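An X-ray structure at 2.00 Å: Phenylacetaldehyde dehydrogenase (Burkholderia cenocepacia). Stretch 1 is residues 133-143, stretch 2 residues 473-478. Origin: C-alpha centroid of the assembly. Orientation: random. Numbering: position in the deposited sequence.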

# COMPACT_ATOMS: atom_id res chain seq x y z
N ALA A 133 -21.26 11.83 16.29
CA ALA A 133 -21.63 10.50 16.81
C ALA A 133 -20.70 9.43 16.23
O ALA A 133 -20.21 8.57 16.96
CB ALA A 133 -23.08 10.19 16.48
N MET A 134 -20.43 9.49 14.92
CA MET A 134 -19.58 8.49 14.31
C MET A 134 -18.08 8.69 14.58
O MET A 134 -17.32 7.74 14.50
CB MET A 134 -19.88 8.34 12.81
CG MET A 134 -21.23 7.65 12.54
SD MET A 134 -21.20 5.93 13.12
CE MET A 134 -20.36 5.22 11.71
N ALA A 135 -17.67 9.91 14.89
CA ALA A 135 -16.31 10.16 15.35
C ALA A 135 -16.09 9.45 16.68
O ALA A 135 -15.12 8.76 16.85
CB ALA A 135 -16.02 11.63 15.48
N ALA A 136 -17.01 9.65 17.60
CA ALA A 136 -16.96 8.97 18.88
C ALA A 136 -16.97 7.46 18.72
O ALA A 136 -16.19 6.74 19.35
CB ALA A 136 -18.10 9.42 19.79
N GLN A 137 -17.88 6.95 17.89
CA GLN A 137 -17.95 5.51 17.71
C GLN A 137 -16.69 4.95 17.06
O GLN A 137 -16.35 3.82 17.33
CB GLN A 137 -19.19 5.08 16.89
CG GLN A 137 -20.50 5.32 17.60
CD GLN A 137 -20.81 4.29 18.69
OE1 GLN A 137 -19.96 3.50 19.11
NE2 GLN A 137 -22.02 4.36 19.19
N CYS A 138 -16.04 5.72 16.19
CA CYS A 138 -14.81 5.26 15.58
C CYS A 138 -13.75 5.04 16.65
O CYS A 138 -13.12 4.00 16.68
CB CYS A 138 -14.28 6.26 14.56
SG CYS A 138 -12.83 5.66 13.67
N PHE A 139 -13.57 6.00 17.58
CA PHE A 139 -12.66 5.79 18.69
C PHE A 139 -13.06 4.59 19.56
O PHE A 139 -12.21 3.84 19.99
CB PHE A 139 -12.52 7.05 19.55
CG PHE A 139 -11.63 8.11 18.93
CD1 PHE A 139 -10.25 7.92 18.89
CD2 PHE A 139 -12.18 9.25 18.35
CE1 PHE A 139 -9.42 8.86 18.29
CE2 PHE A 139 -11.35 10.22 17.77
CZ PHE A 139 -9.97 10.02 17.73
N ARG A 140 -14.35 4.42 19.81
CA ARG A 140 -14.80 3.30 20.66
C ARG A 140 -14.55 1.94 19.96
O ARG A 140 -14.01 0.99 20.56
CB ARG A 140 -16.29 3.45 21.04
CG ARG A 140 -16.78 2.32 21.95
CD ARG A 140 -18.13 2.64 22.55
NE ARG A 140 -18.09 3.81 23.39
CZ ARG A 140 -18.79 4.93 23.18
NH1 ARG A 140 -19.59 5.07 22.14
NH2 ARG A 140 -18.68 5.95 24.04
N TYR A 141 -14.96 1.86 18.68
CA TYR A 141 -14.78 0.63 17.90
C TYR A 141 -13.30 0.24 17.86
O TYR A 141 -12.91 -0.90 18.19
CB TYR A 141 -15.36 0.80 16.50
CG TYR A 141 -15.07 -0.33 15.55
CD1 TYR A 141 -15.86 -1.45 15.51
CD2 TYR A 141 -13.93 -0.31 14.74
CE1 TYR A 141 -15.57 -2.51 14.66
CE2 TYR A 141 -13.61 -1.37 13.91
CZ TYR A 141 -14.46 -2.46 13.86
OH TYR A 141 -14.13 -3.53 13.03
N MET A 142 -12.43 1.20 17.52
CA MET A 142 -11.00 0.92 17.44
C MET A 142 -10.36 0.63 18.79
O MET A 142 -9.41 -0.13 18.87
CB MET A 142 -10.28 2.09 16.72
CG MET A 142 -10.74 2.32 15.28
SD MET A 142 -10.35 0.93 14.21
CE MET A 142 -11.39 1.34 12.81
N ALA A 143 -10.86 1.25 19.85
CA ALA A 143 -10.42 0.94 21.19
C ALA A 143 -10.46 -0.57 21.44
O ALA A 143 -9.53 -1.16 22.03
CB ALA A 143 -11.26 1.64 22.24
N LEU A 473 -23.24 5.34 2.86
CA LEU A 473 -23.59 4.91 4.18
C LEU A 473 -22.35 4.22 4.82
O LEU A 473 -21.72 3.38 4.18
CB LEU A 473 -24.78 3.97 4.00
CG LEU A 473 -25.71 3.84 5.17
CD1 LEU A 473 -26.32 5.21 5.40
CD2 LEU A 473 -26.77 2.78 4.90
N LEU A 474 -21.99 4.62 6.05
CA LEU A 474 -20.76 4.22 6.73
C LEU A 474 -21.06 3.34 7.94
O LEU A 474 -22.04 3.55 8.63
CB LEU A 474 -20.05 5.47 7.33
N ASP A 475 -20.15 2.43 8.26
CA ASP A 475 -20.12 1.79 9.56
C ASP A 475 -18.67 1.50 9.89
O ASP A 475 -17.88 1.15 9.01
CB ASP A 475 -20.92 0.50 9.57
CG ASP A 475 -21.09 -0.06 10.97
OD1 ASP A 475 -21.92 0.48 11.73
OD2 ASP A 475 -20.31 -0.97 11.35
N ASN A 476 -18.32 1.67 11.16
CA ASN A 476 -16.95 1.47 11.62
C ASN A 476 -16.39 0.07 11.36
O ASN A 476 -15.17 -0.12 11.29
CB ASN A 476 -16.82 1.84 13.10
CG ASN A 476 -16.94 3.33 13.32
OD1 ASN A 476 -17.88 3.81 14.00
ND2 ASN A 476 -16.12 4.09 12.67
N ALA A 477 -17.27 -0.93 11.21
CA ALA A 477 -16.84 -2.28 10.95
C ALA A 477 -16.64 -2.61 9.46
O ALA A 477 -16.16 -3.68 9.14
CB ALA A 477 -17.83 -3.27 11.55
N LEU A 478 -17.00 -1.70 8.58
CA LEU A 478 -16.95 -1.98 7.15
C LEU A 478 -15.89 -1.10 6.46
O LEU A 478 -16.04 0.11 6.42
CB LEU A 478 -18.31 -1.74 6.49
CG LEU A 478 -18.41 -2.21 5.03
CD1 LEU A 478 -18.34 -3.72 4.93
CD2 LEU A 478 -19.72 -1.72 4.40
O HOH W 1 -16.83 6.62 11.89

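The contact joins a helix, residues 133-143, to an irregular segment more than 300 residues away in the same chain. Asn-476 is its centre: it has the largest buried area of any residue here, and its CA lies 5.9 Å from the CA of Cys-138.

No direct hydrogen bond crosses between the modelled atoms. The polar link runs through a water instead. Water 1 donates to Met-134 O at 2.9 Å and accepts from Asn-476 ND2 at 2.7 Å. Met-134 O also accepts the helical hydrogen bond from Cys-138 N at 2.9 Å, so this carbonyl serves both the helix and the water. Asn-476 OD1 lies 3.4 Å from Cys-138 N, but the angle is too poor for a hydrogen bond.

The amide of Asn-476 is otherwise packed against the helix by van der Waals contact. Its OD1 is 3.4 Å from Gln-137 CB, and its ND2 is 3.4 Å from Cys-138 CB. The end of Gln-137 leads away, and its OE1 accepts a weak hydrogen bond from Arg-140 NH1 at 3.4 Å.

Tyr-141 supplies the aromatic contact. Asn-476 O and Ala-477 N lie over one face of its ring. Asn-476 CB makes an off-centre CH-pi contact, 4.2 Å from the ring centroid and 29° off the normal. Ala-477 CB packs 3.9 Å from Tyr-141 CE1.

Met-134 makes the other apolar contact. Its CE reaches Leu-474 CB at 4.4 Å and also packs 4.1 Å from Asp-475 CA. The Leu-474 side chain is not modelled beyond CB, so its full packing cannot be judged.

Within the segment, a type I turn spans Asp-475 to Leu-478. Leu-478 N donates to Asp-475 O at 3.0 Å, and Ala-477 N to Asp-475 OD2 at 3.0 Å. The turn has Asn-476 and Ala-477 at its two central positions, and both meet Tyr-141.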